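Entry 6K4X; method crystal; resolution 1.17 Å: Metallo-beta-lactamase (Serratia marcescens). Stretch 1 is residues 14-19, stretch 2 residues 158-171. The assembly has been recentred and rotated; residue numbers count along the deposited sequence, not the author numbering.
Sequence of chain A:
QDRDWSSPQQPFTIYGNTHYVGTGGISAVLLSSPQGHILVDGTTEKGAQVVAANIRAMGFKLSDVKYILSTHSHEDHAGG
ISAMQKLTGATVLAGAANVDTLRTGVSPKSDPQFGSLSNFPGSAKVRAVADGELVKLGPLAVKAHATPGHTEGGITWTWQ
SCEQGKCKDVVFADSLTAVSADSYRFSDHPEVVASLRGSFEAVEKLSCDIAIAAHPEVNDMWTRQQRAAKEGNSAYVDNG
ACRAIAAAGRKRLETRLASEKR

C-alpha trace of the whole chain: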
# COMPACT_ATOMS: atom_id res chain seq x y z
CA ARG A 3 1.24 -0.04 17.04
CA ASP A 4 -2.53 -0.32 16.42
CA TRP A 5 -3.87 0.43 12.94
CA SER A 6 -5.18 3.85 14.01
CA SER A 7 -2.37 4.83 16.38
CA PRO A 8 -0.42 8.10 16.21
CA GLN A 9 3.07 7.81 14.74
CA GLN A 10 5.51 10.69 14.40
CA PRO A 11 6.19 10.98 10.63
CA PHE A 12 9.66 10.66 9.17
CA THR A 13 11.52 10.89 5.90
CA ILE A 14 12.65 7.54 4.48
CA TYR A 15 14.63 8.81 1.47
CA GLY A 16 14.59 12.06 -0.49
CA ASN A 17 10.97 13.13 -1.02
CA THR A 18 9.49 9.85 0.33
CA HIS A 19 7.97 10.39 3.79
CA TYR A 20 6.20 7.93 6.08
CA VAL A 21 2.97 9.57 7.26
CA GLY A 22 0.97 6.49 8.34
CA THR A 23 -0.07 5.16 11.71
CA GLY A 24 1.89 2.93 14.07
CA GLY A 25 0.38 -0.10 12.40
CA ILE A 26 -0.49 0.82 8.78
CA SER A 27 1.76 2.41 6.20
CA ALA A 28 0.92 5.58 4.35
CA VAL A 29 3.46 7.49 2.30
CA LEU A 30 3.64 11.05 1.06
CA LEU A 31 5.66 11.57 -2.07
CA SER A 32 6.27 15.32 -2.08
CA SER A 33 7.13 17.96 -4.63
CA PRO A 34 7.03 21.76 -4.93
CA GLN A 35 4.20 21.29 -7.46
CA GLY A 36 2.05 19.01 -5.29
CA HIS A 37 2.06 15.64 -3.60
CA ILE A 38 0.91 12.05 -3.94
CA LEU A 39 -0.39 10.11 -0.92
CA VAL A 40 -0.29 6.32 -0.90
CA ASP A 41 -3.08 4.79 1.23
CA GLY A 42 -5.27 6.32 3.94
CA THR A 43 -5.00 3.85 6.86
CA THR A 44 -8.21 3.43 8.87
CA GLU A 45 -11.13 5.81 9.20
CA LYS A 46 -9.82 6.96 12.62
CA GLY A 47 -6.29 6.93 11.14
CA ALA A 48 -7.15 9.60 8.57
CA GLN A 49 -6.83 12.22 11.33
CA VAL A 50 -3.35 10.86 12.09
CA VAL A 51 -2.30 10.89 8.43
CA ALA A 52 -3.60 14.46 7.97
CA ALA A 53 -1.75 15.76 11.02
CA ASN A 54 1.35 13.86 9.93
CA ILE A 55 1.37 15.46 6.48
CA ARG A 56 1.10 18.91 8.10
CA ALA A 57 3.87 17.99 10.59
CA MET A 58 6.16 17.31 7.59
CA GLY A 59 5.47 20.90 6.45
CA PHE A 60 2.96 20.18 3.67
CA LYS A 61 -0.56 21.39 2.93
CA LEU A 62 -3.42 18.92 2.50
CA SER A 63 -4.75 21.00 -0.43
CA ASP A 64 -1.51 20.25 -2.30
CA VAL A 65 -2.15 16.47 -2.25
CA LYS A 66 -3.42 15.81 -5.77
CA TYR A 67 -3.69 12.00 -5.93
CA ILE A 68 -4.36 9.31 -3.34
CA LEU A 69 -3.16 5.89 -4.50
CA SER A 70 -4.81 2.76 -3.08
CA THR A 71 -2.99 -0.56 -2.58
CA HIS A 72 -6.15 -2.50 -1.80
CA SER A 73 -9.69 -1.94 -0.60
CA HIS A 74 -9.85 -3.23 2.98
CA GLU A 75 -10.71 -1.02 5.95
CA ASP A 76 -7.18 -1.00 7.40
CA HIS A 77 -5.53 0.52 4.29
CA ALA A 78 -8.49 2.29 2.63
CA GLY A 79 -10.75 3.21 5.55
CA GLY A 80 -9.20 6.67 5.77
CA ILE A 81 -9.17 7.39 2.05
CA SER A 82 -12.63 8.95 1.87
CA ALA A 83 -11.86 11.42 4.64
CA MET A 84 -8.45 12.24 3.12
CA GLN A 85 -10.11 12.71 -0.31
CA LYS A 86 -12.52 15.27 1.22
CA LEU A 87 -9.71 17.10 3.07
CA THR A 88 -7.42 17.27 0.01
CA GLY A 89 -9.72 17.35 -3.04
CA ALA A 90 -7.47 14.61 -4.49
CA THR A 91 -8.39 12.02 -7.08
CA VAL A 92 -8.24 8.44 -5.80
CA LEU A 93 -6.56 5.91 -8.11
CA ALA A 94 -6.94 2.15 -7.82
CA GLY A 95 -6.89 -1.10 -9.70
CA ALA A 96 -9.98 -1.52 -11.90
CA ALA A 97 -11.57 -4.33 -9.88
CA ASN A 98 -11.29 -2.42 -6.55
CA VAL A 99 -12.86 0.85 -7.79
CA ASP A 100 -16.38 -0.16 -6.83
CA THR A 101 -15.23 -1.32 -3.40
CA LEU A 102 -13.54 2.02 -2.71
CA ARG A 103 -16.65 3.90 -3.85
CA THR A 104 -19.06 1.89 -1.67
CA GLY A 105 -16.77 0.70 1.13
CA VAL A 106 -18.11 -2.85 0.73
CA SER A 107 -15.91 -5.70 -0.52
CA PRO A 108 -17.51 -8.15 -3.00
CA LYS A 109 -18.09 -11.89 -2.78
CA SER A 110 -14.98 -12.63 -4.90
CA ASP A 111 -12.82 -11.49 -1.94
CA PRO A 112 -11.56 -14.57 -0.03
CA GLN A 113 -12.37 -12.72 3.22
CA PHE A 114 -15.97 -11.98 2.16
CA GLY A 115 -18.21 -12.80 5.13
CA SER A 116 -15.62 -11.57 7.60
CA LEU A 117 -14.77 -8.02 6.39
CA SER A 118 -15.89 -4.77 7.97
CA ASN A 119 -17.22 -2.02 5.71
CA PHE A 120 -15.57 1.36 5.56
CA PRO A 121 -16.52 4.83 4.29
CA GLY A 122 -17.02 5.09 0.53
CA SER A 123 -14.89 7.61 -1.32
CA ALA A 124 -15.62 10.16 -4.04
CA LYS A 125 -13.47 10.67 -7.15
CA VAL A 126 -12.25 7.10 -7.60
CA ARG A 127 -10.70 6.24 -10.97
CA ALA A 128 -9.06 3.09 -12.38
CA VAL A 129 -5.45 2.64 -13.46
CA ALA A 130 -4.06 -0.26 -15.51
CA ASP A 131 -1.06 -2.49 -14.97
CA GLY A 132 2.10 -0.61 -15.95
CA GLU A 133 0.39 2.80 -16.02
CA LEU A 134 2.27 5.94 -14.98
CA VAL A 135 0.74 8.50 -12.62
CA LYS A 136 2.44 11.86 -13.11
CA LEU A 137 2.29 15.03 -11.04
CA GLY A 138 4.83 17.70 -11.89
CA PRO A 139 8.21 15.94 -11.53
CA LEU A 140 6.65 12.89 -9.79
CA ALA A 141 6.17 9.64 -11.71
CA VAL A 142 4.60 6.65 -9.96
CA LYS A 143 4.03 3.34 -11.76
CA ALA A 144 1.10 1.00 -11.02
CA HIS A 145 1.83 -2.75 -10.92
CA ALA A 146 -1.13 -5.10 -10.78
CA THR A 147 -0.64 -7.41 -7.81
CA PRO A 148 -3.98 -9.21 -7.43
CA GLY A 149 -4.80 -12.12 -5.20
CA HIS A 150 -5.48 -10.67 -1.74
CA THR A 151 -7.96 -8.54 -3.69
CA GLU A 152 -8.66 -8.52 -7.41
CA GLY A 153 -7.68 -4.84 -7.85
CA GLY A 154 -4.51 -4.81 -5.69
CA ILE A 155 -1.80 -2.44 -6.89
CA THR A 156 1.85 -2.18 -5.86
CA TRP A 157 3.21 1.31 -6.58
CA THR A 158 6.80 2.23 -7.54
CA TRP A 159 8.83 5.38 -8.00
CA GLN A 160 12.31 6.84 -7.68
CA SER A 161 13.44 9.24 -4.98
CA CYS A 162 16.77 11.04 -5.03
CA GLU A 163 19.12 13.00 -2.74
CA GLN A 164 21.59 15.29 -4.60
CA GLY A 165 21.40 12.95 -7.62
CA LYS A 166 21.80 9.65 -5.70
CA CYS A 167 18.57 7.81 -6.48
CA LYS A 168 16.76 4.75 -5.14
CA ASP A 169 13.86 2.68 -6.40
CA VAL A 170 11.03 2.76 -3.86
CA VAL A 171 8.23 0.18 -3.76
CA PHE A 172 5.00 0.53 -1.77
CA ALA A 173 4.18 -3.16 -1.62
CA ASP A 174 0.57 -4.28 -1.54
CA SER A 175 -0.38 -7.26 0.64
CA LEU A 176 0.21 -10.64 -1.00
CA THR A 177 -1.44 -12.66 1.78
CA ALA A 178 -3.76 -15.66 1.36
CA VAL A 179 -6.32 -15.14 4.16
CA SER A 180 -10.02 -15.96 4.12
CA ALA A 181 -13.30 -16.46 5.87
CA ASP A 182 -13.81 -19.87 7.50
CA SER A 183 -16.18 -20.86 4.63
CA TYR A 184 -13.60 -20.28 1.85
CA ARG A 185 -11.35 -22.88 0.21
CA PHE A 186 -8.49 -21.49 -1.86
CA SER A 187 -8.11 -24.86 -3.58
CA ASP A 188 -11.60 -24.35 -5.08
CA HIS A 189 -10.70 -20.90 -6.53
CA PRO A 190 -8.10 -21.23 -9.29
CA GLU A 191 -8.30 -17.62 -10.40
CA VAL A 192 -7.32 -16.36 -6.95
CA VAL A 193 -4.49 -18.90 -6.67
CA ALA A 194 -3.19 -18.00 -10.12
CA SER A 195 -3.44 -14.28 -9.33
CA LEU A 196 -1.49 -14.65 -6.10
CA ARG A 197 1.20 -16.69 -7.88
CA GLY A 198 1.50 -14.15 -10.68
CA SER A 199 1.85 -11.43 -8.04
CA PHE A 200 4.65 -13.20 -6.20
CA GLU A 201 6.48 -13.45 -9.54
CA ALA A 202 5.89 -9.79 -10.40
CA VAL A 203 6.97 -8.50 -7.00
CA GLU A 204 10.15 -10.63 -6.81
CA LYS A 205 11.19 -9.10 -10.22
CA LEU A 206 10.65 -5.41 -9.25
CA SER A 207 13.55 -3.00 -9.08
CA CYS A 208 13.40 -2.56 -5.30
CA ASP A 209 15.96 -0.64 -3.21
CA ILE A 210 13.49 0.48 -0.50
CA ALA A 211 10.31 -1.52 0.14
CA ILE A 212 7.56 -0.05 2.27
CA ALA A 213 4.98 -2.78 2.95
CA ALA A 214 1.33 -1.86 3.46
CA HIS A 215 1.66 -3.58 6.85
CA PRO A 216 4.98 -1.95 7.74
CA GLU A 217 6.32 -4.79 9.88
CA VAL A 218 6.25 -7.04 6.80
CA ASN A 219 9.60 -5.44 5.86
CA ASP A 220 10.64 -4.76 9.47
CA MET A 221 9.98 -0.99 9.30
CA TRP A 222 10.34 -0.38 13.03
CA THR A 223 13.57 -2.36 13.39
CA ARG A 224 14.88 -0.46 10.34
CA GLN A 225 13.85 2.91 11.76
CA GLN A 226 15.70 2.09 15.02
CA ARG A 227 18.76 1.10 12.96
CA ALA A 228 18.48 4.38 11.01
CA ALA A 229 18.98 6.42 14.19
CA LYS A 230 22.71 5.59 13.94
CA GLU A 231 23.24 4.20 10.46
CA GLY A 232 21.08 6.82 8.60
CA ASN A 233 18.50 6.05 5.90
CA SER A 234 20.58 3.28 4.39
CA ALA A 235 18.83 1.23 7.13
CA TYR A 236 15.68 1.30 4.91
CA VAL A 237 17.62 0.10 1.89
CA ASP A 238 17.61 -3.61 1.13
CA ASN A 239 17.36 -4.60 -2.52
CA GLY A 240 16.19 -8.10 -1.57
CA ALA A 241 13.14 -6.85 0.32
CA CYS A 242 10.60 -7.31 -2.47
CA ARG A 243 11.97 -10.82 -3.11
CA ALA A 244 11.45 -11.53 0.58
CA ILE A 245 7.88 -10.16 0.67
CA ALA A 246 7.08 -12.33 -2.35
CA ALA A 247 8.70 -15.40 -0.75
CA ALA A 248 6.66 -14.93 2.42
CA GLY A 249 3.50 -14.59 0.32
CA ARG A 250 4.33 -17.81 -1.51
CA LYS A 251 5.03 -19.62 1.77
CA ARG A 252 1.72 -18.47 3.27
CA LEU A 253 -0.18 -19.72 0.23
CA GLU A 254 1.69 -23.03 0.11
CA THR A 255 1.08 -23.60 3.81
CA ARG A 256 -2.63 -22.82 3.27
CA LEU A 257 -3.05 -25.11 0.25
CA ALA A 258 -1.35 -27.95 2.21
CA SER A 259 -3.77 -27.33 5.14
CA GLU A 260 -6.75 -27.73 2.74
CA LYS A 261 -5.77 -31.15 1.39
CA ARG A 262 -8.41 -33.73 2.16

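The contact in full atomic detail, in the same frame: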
# COMPACT_ATOMS: atom_id res chain seq x y z
N ILE A 14 11.96 8.79 4.75
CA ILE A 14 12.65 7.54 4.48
C ILE A 14 13.81 7.79 3.51
O ILE A 14 14.93 7.30 3.73
CB ILE A 14 11.66 6.49 3.97
CG1 ILE A 14 10.81 6.01 5.15
CG2 ILE A 14 12.35 5.32 3.28
CD1 ILE A 14 9.62 5.15 4.81
N TYR A 15 13.57 8.51 2.42
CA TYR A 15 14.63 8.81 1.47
C TYR A 15 14.15 9.94 0.57
O TYR A 15 13.05 9.86 -0.00
CB TYR A 15 14.97 7.60 0.60
CG TYR A 15 16.26 7.77 -0.16
CD1 TYR A 15 17.47 7.48 0.46
CD2 TYR A 15 16.29 8.24 -1.46
CE1 TYR A 15 18.68 7.67 -0.19
CE2 TYR A 15 17.49 8.44 -2.12
CZ TYR A 15 18.68 8.18 -1.48
OH TYR A 15 19.89 8.36 -2.11
N GLY A 16 14.94 11.00 0.42
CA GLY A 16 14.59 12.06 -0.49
C GLY A 16 13.22 12.63 -0.17
O GLY A 16 12.99 13.14 0.91
N ASN A 17 12.32 12.60 -1.15
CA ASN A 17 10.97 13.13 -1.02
C ASN A 17 9.93 12.05 -0.65
O ASN A 17 8.73 12.30 -0.85
CB ASN A 17 10.54 13.85 -2.30
CG ASN A 17 10.53 12.95 -3.52
OD1 ASN A 17 11.31 12.00 -3.63
ND2 ASN A 17 9.68 13.26 -4.48
N THR A 18 10.38 10.89 -0.15
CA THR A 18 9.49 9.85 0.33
C THR A 18 9.40 9.93 1.85
O THR A 18 10.41 9.73 2.53
CB THR A 18 10.01 8.46 -0.05
OG1 THR A 18 9.97 8.31 -1.48
CG2 THR A 18 9.20 7.35 0.57
N HIS A 19 8.20 10.19 2.35
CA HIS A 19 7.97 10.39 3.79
C HIS A 19 6.93 9.38 4.29
O HIS A 19 5.89 9.20 3.63
CB HIS A 19 7.46 11.81 4.08
CG HIS A 19 8.18 12.86 3.32
ND1 HIS A 19 9.44 13.30 3.67
CD2 HIS A 19 7.85 13.49 2.17
CE1 HIS A 19 9.82 14.21 2.78
NE2 HIS A 19 8.88 14.33 1.84
N THR A 158 5.35 2.04 -7.55
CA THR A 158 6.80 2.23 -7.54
C THR A 158 7.19 3.61 -8.08
O THR A 158 6.51 4.21 -8.89
CB THR A 158 7.52 1.14 -8.34
OG1 THR A 158 7.14 1.21 -9.72
CG2 THR A 158 7.20 -0.24 -7.82
N TRP A 159 8.31 4.11 -7.57
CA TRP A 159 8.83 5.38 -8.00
C TRP A 159 10.31 5.46 -7.66
O TRP A 159 10.88 4.54 -7.08
CB TRP A 159 8.05 6.52 -7.36
CG TRP A 159 8.12 6.56 -5.87
CD1 TRP A 159 9.05 7.19 -5.10
CD2 TRP A 159 7.19 5.97 -4.95
NE1 TRP A 159 8.77 7.02 -3.77
CE2 TRP A 159 7.62 6.28 -3.65
CE3 TRP A 159 6.01 5.24 -5.12
CZ2 TRP A 159 6.91 5.86 -2.53
CZ3 TRP A 159 5.31 4.82 -4.01
CH2 TRP A 159 5.75 5.14 -2.74
N GLN A 160 10.93 6.58 -8.03
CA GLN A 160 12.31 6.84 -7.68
C GLN A 160 12.38 8.10 -6.84
O GLN A 160 11.74 9.09 -7.19
CB GLN A 160 13.16 7.01 -8.93
CG GLN A 160 13.17 5.76 -9.79
CD GLN A 160 14.37 5.66 -10.69
OE1 GLN A 160 15.24 6.53 -10.71
NE2 GLN A 160 14.43 4.57 -11.43
N SER A 161 13.16 8.06 -5.76
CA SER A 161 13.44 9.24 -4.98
C SER A 161 14.95 9.45 -4.93
O SER A 161 15.72 8.48 -4.91
CB SER A 161 12.90 9.13 -3.57
OG SER A 161 11.48 9.26 -3.54
N CYS A 162 15.37 10.71 -4.87
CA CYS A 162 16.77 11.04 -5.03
C CYS A 162 17.19 12.07 -3.98
O CYS A 162 16.40 12.91 -3.55
CB CYS A 162 17.06 11.58 -6.42
SG CYS A 162 16.49 10.56 -7.81
N GLU A 163 18.47 12.02 -3.63
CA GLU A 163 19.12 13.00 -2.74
C GLU A 163 20.40 13.47 -3.43
O GLU A 163 21.35 12.69 -3.56
CB GLU A 163 19.46 12.39 -1.38
CG GLU A 163 18.22 12.01 -0.56
CD GLU A 163 18.51 11.40 0.82
OE1 GLU A 163 19.69 11.30 1.21
OE2 GLU A 163 17.54 11.03 1.52
N GLN A 164 20.42 14.71 -3.93
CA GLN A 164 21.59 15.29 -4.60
C GLN A 164 22.06 14.31 -5.69
O GLN A 164 23.25 14.06 -5.89
CB GLN A 164 22.70 15.61 -3.59
CG GLN A 164 22.35 16.75 -2.64
CD GLN A 164 22.61 18.11 -3.24
OE1 GLN A 164 23.62 18.32 -3.94
NE2 GLN A 164 21.71 19.04 -2.97
N GLY A 165 21.10 13.75 -6.43
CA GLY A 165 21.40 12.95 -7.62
C GLY A 165 21.68 11.49 -7.33
O GLY A 165 21.93 10.75 -8.27
N LYS A 166 21.66 11.06 -6.06
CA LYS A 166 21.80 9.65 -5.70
C LYS A 166 20.39 9.08 -5.49
O LYS A 166 19.67 9.51 -4.58
CB LYS A 166 22.63 9.51 -4.43
CG LYS A 166 22.94 8.08 -4.01
CD LYS A 166 23.71 7.27 -5.04
CE LYS A 166 24.23 5.97 -4.45
NZ LYS A 166 25.46 6.18 -3.65
N CYS A 167 19.97 8.19 -6.38
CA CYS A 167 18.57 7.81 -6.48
C CYS A 167 18.36 6.36 -6.04
O CYS A 167 19.26 5.51 -6.19
CB CYS A 167 18.10 7.95 -7.92
SG CYS A 167 18.21 9.65 -8.51
N LYS A 168 17.14 6.06 -5.57
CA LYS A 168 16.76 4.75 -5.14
C LYS A 168 15.37 4.44 -5.67
O LYS A 168 14.50 5.31 -5.72
CB LYS A 168 16.71 4.65 -3.62
CG LYS A 168 18.00 4.91 -2.89
CD LYS A 168 19.01 3.84 -3.07
CE LYS A 168 20.28 4.16 -2.30
NZ LYS A 168 21.42 3.32 -2.73
N ASP A 169 15.16 3.17 -6.00
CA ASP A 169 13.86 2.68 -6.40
C ASP A 169 13.07 2.31 -5.15
O ASP A 169 13.51 1.46 -4.35
CB ASP A 169 14.01 1.47 -7.30
CG ASP A 169 14.65 1.84 -8.61
OD1 ASP A 169 14.48 3.01 -9.07
OD2 ASP A 169 15.42 1.02 -9.13
N VAL A 170 11.92 2.95 -5.00
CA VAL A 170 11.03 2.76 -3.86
C VAL A 170 9.80 2.00 -4.31
O VAL A 170 9.24 2.26 -5.37
CB VAL A 170 10.63 4.11 -3.26
CG1 VAL A 170 9.79 3.93 -2.02
CG2 VAL A 170 11.84 4.98 -2.98
N VAL A 171 9.39 1.03 -3.50
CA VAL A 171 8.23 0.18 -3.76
C VAL A 171 7.30 0.26 -2.56
O VAL A 171 7.73 -0.04 -1.45
CB VAL A 171 8.65 -1.28 -4.02
CG1 VAL A 171 7.43 -2.15 -4.24
CG2 VAL A 171 9.64 -1.39 -5.17
O HOH W 1 10.17 11.53 -6.80
O HOH W 2 13.34 12.65 -5.70

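A tight turn packs against one face of a two-stranded hairpin, and side chains, not strand pairing, make the contact. No two touching residues are fewer than 141 apart in sequence, and the stretches together bury 473 Å².

Stretch 2 is the hairpin. Its strands, 158-163 and 166-171, are joined by a type I' turn from Glu163 to Lys166. Backbone hydrogen bonds run in pairs between Trp159 and Val170, Ser161 and Lys168, and Glu163 and Lys166. The disulfide Cys162 SG to Cys167 SG, 2.1 Å, ties the strands together. CA-to-CB of both cysteines points away from stretch 1. Those of Trp159, Ser161, Glu163, Lys168 and Val170 point toward it.

Stretch 1 is built round a type II' turn from Tyr15 to Thr18, closed by Thr18 N to Tyr15 O at 2.9 Å. The two backbones come nearest at Gly16, whose CA is 5.1 Å from Cys162 CA. Its positive phi favours glycine. An ideal CB here would lie 2.8 Å from Cys162 O, which is a clash.

Tyr15 covers the largest area. Its ring is held between two aliphatic methylenes. Lys168 CG lies 3.7 Å and Glu163 CG 4.1 Å from the centroid of the Tyr15 ring, on opposite faces, and both are CH-pi contacts. The phenol end is fixed as well: Tyr15 OH donates to Lys166 O at 2.7 Å. That carbonyl also accepts from Glu163 N, so the tyrosine joins an existing hairpin bond.

The Glu163 side chain does two jobs. Its CG lies over the ring, and its carboxylate reaches the turn backbone, where Gly16 N donates to Glu163 OE2 at 2.8 Å. The N-H...acceptor angle is 166°, close to linear.

Beyond the tyrosine, a polar chain connects the stretches. Trp159 NE1 donates to Thr18 OG1 at 2.9 Å. Thr18 OG1 donates to Ser161 OG at 2.7 Å, and Ser161 OG donates to Asn17 OD1, also at 2.7 Å. Each hydroxyl thus accepts one bond and donates the next, and the chain ends on an amide oxygen.

Two waters extend the Asn17 contact. Water 1 accepts from Asn17 ND2 and donates to Gln160 O, both at 2.9 Å. Water 2 donates to Asn17 OD1 at 3.0 Å and accepts from Cys162 N at 2.9 Å. Asn17 OD1 itself is 4.4 Å from Cys162 N, too far to bond directly, so the water bridges the gap.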